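PDB 2E6U: hypothetical protein PH1109 from Pyrococcus horikoshii, which is of unknown function but binds coenzyme A and belongs to the CoA-binding family with a Rossmann-like fold. Local coordinates for residues W106-T111 / R131-E136. Residues are numbered along the deposited sequence; the frame is centred on the assembly and turned at random.
Sequences WFQYNT and RCMMRE. With COA (coenzyme A), chain F.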
ATOM      1  N   TRP A 106       1.981   3.648  -0.488  1.00 16.53           N
ATOM      2  CA  TRP A 106       1.071   3.616  -1.636  1.00 17.41           C
ATOM      3  C   TRP A 106      -0.331   4.070  -1.203  1.00 18.40           C
ATOM      4  O   TRP A 106      -1.048   3.328  -0.521  1.00 17.78           O
ATOM      5  CB  TRP A 106       1.019   2.207  -2.267  1.00 17.16           C
ATOM      6  CG  TRP A 106       0.282   2.080  -3.576  1.00 17.15           C
ATOM      7  CD1 TRP A 106      -1.034   2.405  -3.813  1.00 17.02           C
ATOM      8  CD2 TRP A 106       0.800   1.588  -4.839  1.00 17.46           C
ATOM      9  NE1 TRP A 106      -1.355   2.156  -5.121  1.00 18.94           N
ATOM     10  CE2 TRP A 106      -0.254   1.664  -5.776  1.00 18.66           C
ATOM     11  CE3 TRP A 106       2.054   1.081  -5.261  1.00 19.87           C
ATOM     12  CZ2 TRP A 106      -0.116   1.253  -7.115  1.00 17.37           C
ATOM     13  CZ3 TRP A 106       2.198   0.675  -6.589  1.00 17.99           C
ATOM     14  CH2 TRP A 106       1.117   0.762  -7.504  1.00 16.84           C
ATOM     15  N   PHE A 107      -0.709   5.286  -1.619  1.00 17.49           N
ATOM     16  CA  PHE A 107      -2.063   5.829  -1.363  1.00 17.82           C
ATOM     17  C   PHE A 107      -3.067   5.317  -2.406  1.00 18.09           C
ATOM     18  O   PHE A 107      -3.032   5.725  -3.600  1.00 18.96           O
ATOM     19  CB  PHE A 107      -2.032   7.372  -1.378  1.00 17.90           C
ATOM     20  CG  PHE A 107      -1.256   7.989  -0.263  1.00 17.19           C
ATOM     21  CD1 PHE A 107      -1.858   8.231   0.965  1.00 15.39           C
ATOM     22  CD2 PHE A 107       0.077   8.368  -0.441  1.00 18.10           C
ATOM     23  CE1 PHE A 107      -1.148   8.824   2.008  1.00 16.00           C
ATOM     24  CE2 PHE A 107       0.806   8.969   0.576  1.00 17.45           C
ATOM     25  CZ  PHE A 107       0.196   9.216   1.826  1.00 18.29           C
ATOM     26  N   GLN A 108      -3.976   4.439  -1.985  1.00 16.57           N
ATOM     27  CA  GLN A 108      -5.063   3.950  -2.856  1.00 17.43           C
ATOM     28  C   GLN A 108      -6.075   5.097  -3.076  1.00 18.62           C
ATOM     29  O   GLN A 108      -5.903   6.148  -2.474  1.00 18.83           O
ATOM     30  CB  GLN A 108      -5.780   2.745  -2.245  1.00 17.53           C
ATOM     31  CG  GLN A 108      -4.894   1.482  -2.148  1.00 17.17           C
ATOM     32  CD  GLN A 108      -4.853   0.654  -3.443  1.00 17.45           C
ATOM     33  OE1 GLN A 108      -5.857   0.531  -4.204  1.00 19.76           O
ATOM     34  NE2 GLN A 108      -3.725   0.018  -3.662  1.00 15.05           N
ATOM     35  N   TYR A 109      -7.102   4.892  -3.911  1.00 20.17           N
ATOM     36  CA  TYR A 109      -8.041   5.997  -4.212  1.00 21.74           C
ATOM     37  C   TYR A 109      -8.720   6.438  -2.924  1.00 21.85           C
ATOM     38  O   TYR A 109      -9.112   5.603  -2.105  1.00 20.51           O
ATOM     39  CB  TYR A 109      -9.148   5.611  -5.192  1.00 23.67           C
ATOM     40  CG  TYR A 109      -8.736   4.904  -6.458  1.00 26.25           C
ATOM     41  CD1 TYR A 109      -7.616   5.293  -7.176  1.00 28.20           C
ATOM     42  CD2 TYR A 109      -9.526   3.876  -6.973  1.00 28.80           C
ATOM     43  CE1 TYR A 109      -7.259   4.635  -8.365  1.00 29.13           C
ATOM     44  CE2 TYR A 109      -9.178   3.213  -8.159  1.00 29.91           C
ATOM     45  CZ  TYR A 109      -8.052   3.609  -8.841  1.00 29.67           C
ATOM     46  OH  TYR A 109      -7.733   2.958 -10.015  1.00 31.77           O
ATOM     47  N   ASN A 110      -8.849   7.754  -2.769  1.00 21.63           N
ATOM     48  CA  ASN A 110      -9.575   8.356  -1.650  1.00 22.33           C
ATOM     49  C   ASN A 110      -8.844   8.326  -0.304  1.00 21.33           C
ATOM     50  O   ASN A 110      -9.453   8.601   0.730  1.00 21.81           O
ATOM     51  CB  ASN A 110     -10.995   7.770  -1.554  1.00 23.01           C
ATOM     52  CG  ASN A 110     -11.809   7.984  -2.852  1.00 29.00           C
ATOM     53  OD1 ASN A 110     -11.661   9.004  -3.536  1.00 33.56           O
ATOM     54  ND2 ASN A 110     -12.651   7.018  -3.193  1.00 34.03           N
ATOM     55  N   THR A 111      -7.542   8.012  -0.318  1.00 18.91           N
ATOM     56  CA  THR A 111      -6.752   7.930   0.907  1.00 18.81           C
ATOM     57  C   THR A 111      -5.663   8.991   1.045  1.00 18.90           C
ATOM     58  O   THR A 111      -5.014   9.128   2.103  1.00 18.87           O
ATOM     59  CB  THR A 111      -6.069   6.540   1.046  1.00 17.55           C
ATOM     60  OG1 THR A 111      -4.943   6.465   0.147  1.00 18.48           O
ATOM     61  CG2 THR A 111      -7.072   5.418   0.773  1.00 16.50           C
ATOM     62  N   ARG A 131      -3.409   5.692  -7.053  1.00 23.44           N
ATOM     63  CA  ARG A 131      -3.362   4.550  -7.962  1.00 22.35           C
ATOM     64  C   ARG A 131      -3.832   3.308  -7.184  1.00 21.37           C
ATOM     65  O   ARG A 131      -3.848   3.330  -5.961  1.00 20.51           O
ATOM     66  CB  ARG A 131      -1.925   4.274  -8.444  1.00 22.08           C
ATOM     67  CG  ARG A 131      -1.157   5.448  -9.033  1.00 22.13           C
ATOM     68  CD  ARG A 131       0.071   4.917  -9.788  1.00 22.13           C
ATOM     69  NE  ARG A 131       1.029   5.981 -10.167  1.00 24.57           N
ATOM     70  CZ  ARG A 131       1.563   6.111 -11.383  1.00 25.62           C
ATOM     71  NH1 ARG A 131       1.236   5.271 -12.359  1.00 25.44           N
ATOM     72  NH2 ARG A 131       2.430   7.089 -11.623  1.00 27.51           N
ATOM     73  N   CYS A 132      -4.183   2.242  -7.892  1.00 21.16           N
ATOM     74  CA  CYS A 132      -4.507   0.969  -7.259  1.00 21.13           C
ATOM     75  C   CYS A 132      -3.413  -0.056  -7.589  1.00 20.01           C
ATOM     76  O   CYS A 132      -3.042  -0.191  -8.751  1.00 20.46           O
ATOM     77  CB  CYS A 132      -5.850   0.454  -7.762  1.00 21.46           C
ATOM     78  SG  CYS A 132      -6.269  -1.205  -7.158  1.00 23.60           S
ATOM     79  N   MET A 133      -2.908  -0.789  -6.591  1.00 19.04           N
ATOM     80  CA  MET A 133      -1.924  -1.841  -6.886  1.00 18.70           C
ATOM     81  C   MET A 133      -2.441  -2.904  -7.853  1.00 18.82           C
ATOM     82  O   MET A 133      -1.689  -3.383  -8.712  1.00 19.08           O
ATOM     83  CB  MET A 133      -1.431  -2.504  -5.580  1.00 18.01           C
ATOM     84  CG  MET A 133      -0.508  -1.602  -4.792  1.00 18.00           C
ATOM     85  SD  MET A 133       0.372  -2.517  -3.456  1.00 19.97           S
ATOM     86  CE  MET A 133       1.624  -3.380  -4.412  1.00 19.97           C
ATOM     87  N   MET A 134      -3.705  -3.302  -7.696  1.00 18.64           N
ATOM     88  CA  MET A 134      -4.313  -4.271  -8.602  1.00 20.90           C
ATOM     89  C   MET A 134      -4.408  -3.726 -10.037  1.00 21.34           C
ATOM     90  O   MET A 134      -4.037  -4.403 -11.002  1.00 21.16           O
ATOM     91  CB  MET A 134      -5.680  -4.684  -8.087  1.00 20.70           C
ATOM     92  CG  MET A 134      -6.512  -5.521  -9.049  1.00 21.68           C
ATOM     93  SD  MET A 134      -7.979  -6.215  -8.288  1.00 24.84           S
ATOM     94  CE  MET A 134      -9.174  -4.884  -8.477  1.00 26.71           C
ATOM     95  N   ARG A 135      -4.923  -2.509 -10.171  1.00 21.63           N
ATOM     96  CA  ARG A 135      -5.124  -1.921 -11.505  1.00 23.37           C
ATOM     97  C   ARG A 135      -3.803  -1.675 -12.207  1.00 22.26           C
ATOM     98  O   ARG A 135      -3.686  -1.956 -13.402  1.00 23.02           O
ATOM     99  CB  ARG A 135      -5.946  -0.642 -11.415  1.00 23.55           C
ATOM    100  CG  ARG A 135      -7.426  -0.930 -11.075  1.00 29.30           C
ATOM    101  CD  ARG A 135      -8.264  -1.243 -12.321  1.00 36.42           C
ATOM    102  NE  ARG A 135      -9.675  -1.487 -12.001  1.00 42.00           N
ATOM    103  CZ  ARG A 135     -10.290  -2.670 -12.108  1.00 45.05           C
ATOM    104  NH1 ARG A 135      -9.634  -3.751 -12.534  1.00 46.61           N
ATOM    105  NH2 ARG A 135     -11.577  -2.775 -11.800  1.00 46.14           N
ATOM    106  N   GLU A 136      -2.815  -1.180 -11.469  1.00 21.31           N
ATOM    107  CA  GLU A 136      -1.472  -0.953 -12.022  1.00 21.10           C
ATOM    108  C   GLU A 136      -0.811  -2.285 -12.394  1.00 21.63           C
ATOM    109  O   GLU A 136      -0.160  -2.382 -13.440  1.00 21.35           O
ATOM    110  CB  GLU A 136      -0.589  -0.162 -11.056  1.00 21.30           C
ATOM    111  CG  GLU A 136      -1.008   1.310 -10.894  1.00 21.39           C
ATOM    112  CD  GLU A 136      -0.943   2.083 -12.221  1.00 24.65           C
ATOM    113  OE1 GLU A 136      -1.919   2.028 -12.993  1.00 27.15           O
ATOM    114  OE2 GLU A 136       0.088   2.725 -12.478  1.00 24.12           O
TER
HETATM  115  N1A COA F 200      -6.440   0.901  11.098  1.00 15.22           N
HETATM  116  C2A COA F 200      -6.614  -0.117  10.073  1.00 14.39           C
HETATM  117  N3A COA F 200      -7.948  -0.213   9.511  1.00 14.84           N
HETATM  118  C4A COA F 200      -8.909   0.656   9.909  1.00 16.70           C
HETATM  119  C5A COA F 200      -8.665   1.657  10.857  1.00 15.40           C
HETATM  120  C6A COA F 200      -7.408   1.760  11.462  1.00 15.32           C
HETATM  121  N6A COA F 200      -7.089   2.689  12.434  1.00 15.47           N
HETATM  122  N7A COA F 200      -9.838   2.326  11.008  1.00 15.11           N
HETATM  123  C8A COA F 200     -10.763   1.787  10.189  1.00 15.86           C
HETATM  124  N9A COA F 200     -10.170   0.771   9.513  1.00 15.85           N
HETATM  125  C1B COA F 200     -10.807  -0.123   8.549  1.00 15.25           C
HETATM  126  C2B COA F 200     -12.176  -0.608   9.078  1.00 17.80           C
HETATM  127  O2B COA F 200     -12.072  -1.738   9.958  1.00 17.24           O
HETATM  128  C3B COA F 200     -12.968  -0.863   7.797  1.00 17.98           C
HETATM  129  O3B COA F 200     -13.137  -2.246   7.484  1.00 20.15           O
HETATM  130  P3B COA F 200     -14.419  -3.060   8.010  1.00 18.74           P
HETATM  131  O7A COA F 200     -14.490  -2.735   9.499  1.00 16.49           O
HETATM  132  O8A COA F 200     -15.571  -2.492   7.215  1.00 19.35           O
HETATM  133  O9A COA F 200     -14.147  -4.513   7.672  1.00 19.91           O
HETATM  134  C4B COA F 200     -12.142  -0.187   6.715  1.00 16.90           C
HETATM  135  O4B COA F 200     -11.162   0.563   7.387  1.00 18.21           O
HETATM  136  C5B COA F 200     -12.913   0.816   5.862  1.00 18.60           C
HETATM  137  O5B COA F 200     -13.702   1.630   6.736  1.00 19.98           O
HETATM  138  P1A COA F 200     -14.092   3.114   6.260  1.00 22.59           P
HETATM  139  O1A COA F 200     -12.811   3.877   6.087  1.00 21.98           O
HETATM  140  O2A COA F 200     -15.115   3.541   7.303  1.00 23.79           O
HETATM  141  O3A COA F 200     -14.792   2.781   4.876  1.00 22.01           O
HETATM  142  P2A COA F 200     -15.375   3.787   3.756  1.00 23.77           P
HETATM  143  O4A COA F 200     -15.458   5.138   4.387  1.00 23.10           O
HETATM  144  O5A COA F 200     -16.532   3.051   3.138  1.00 23.63           O
HETATM  145  O6A COA F 200     -14.214   3.783   2.668  1.00 22.03           O
HETATM  146  CBP COA F 200     -11.889   3.807   2.105  1.00 17.63           C
HETATM  147  CCP COA F 200     -13.004   4.534   2.853  1.00 18.56           C
HETATM  148  CDP COA F 200     -11.617   2.429   2.724  1.00 18.71           C
HETATM  149  CEP COA F 200     -10.610   4.641   2.267  1.00 19.45           C
HETATM  150  CAP COA F 200     -12.286   3.587   0.646  1.00 19.51           C
HETATM  151  OAP COA F 200     -12.490   4.840  -0.064  1.00 20.86           O
HETATM  152  C9P COA F 200     -11.167   2.728   0.051  1.00 21.62           C
HETATM  153  O9P COA F 200     -11.674   1.461  -0.311  1.00 20.89           O
HETATM  154  N8P COA F 200     -10.415   3.388  -0.992  1.00 19.87           N
HETATM  155  C7P COA F 200      -9.546   2.660  -1.889  1.00 18.98           C
HETATM  156  C6P COA F 200     -10.391   2.415  -3.131  1.00 20.82           C
HETATM  157  C5P COA F 200      -9.668   1.936  -4.392  1.00 22.53           C
HETATM  158  O5P COA F 200      -8.261   2.061  -4.389  1.00 19.29           O
HETATM  159  N4P COA F 200     -10.066   0.638  -4.828  1.00 24.35           N
HETATM  160  C3P COA F 200      -9.309  -0.002  -5.880  1.00 32.00           C
HETATM  161  C2P COA F 200     -10.243  -0.664  -6.867  1.00 37.21           C
HETATM  162  S1P COA F 200      -9.295  -1.021  -8.367  1.00 45.11           S
HETATM  163  O   HOH W   1      -4.353   2.795 -10.662  1.00 29.03           O
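The carbonyl oxygen of Arg131 is met from two directions by the 106-111 segment. Trp106 NE1 donates to Arg131 O at 2.9 Å, the oxygen lying near the indole plane while the N-H comes in from above the carbonyl plane. Gln108 CA adds a C-H...O contact to Arg131 O at 3.4 Å. A weak bond from Arg131 N to Phe107 O links the segments beyond strand 126-129. The Trp106 side chain leaves with chi1 -171°, CG turned away from the backbone N, bringing the indole against the first turn of helix 133-141. There Met133 CG sits over the centre of the six-membered ring, 3.4 Å from the centroid, a CH-pi contact; Met133 SD adds an oblique Met-aromatic one. Glu136 CG meets the benzo edge of the indole at CZ2, near the ring plane, while OE2 forms a salt bridge with Arg131 NH1 at 2.8 Å; Arg131 also pairs with Asp8, and Glu136 with Arg139. Cys132 N-caps the helix, its SG accepting from Arg135 N at 3.5 Å. On the coenzyme A side, Tyr109 N donates to COA O5P at 3.1 Å, and Cys132 SG lies 3.3 Å from COA S1P. Strand 104-107 and the helix after strand 126-129 thus meet at the carboxyl edge of a parallel sheet, the usual place for a ligand in a Rossmann-like fold, and here they border the pantetheine end of coenzyme A.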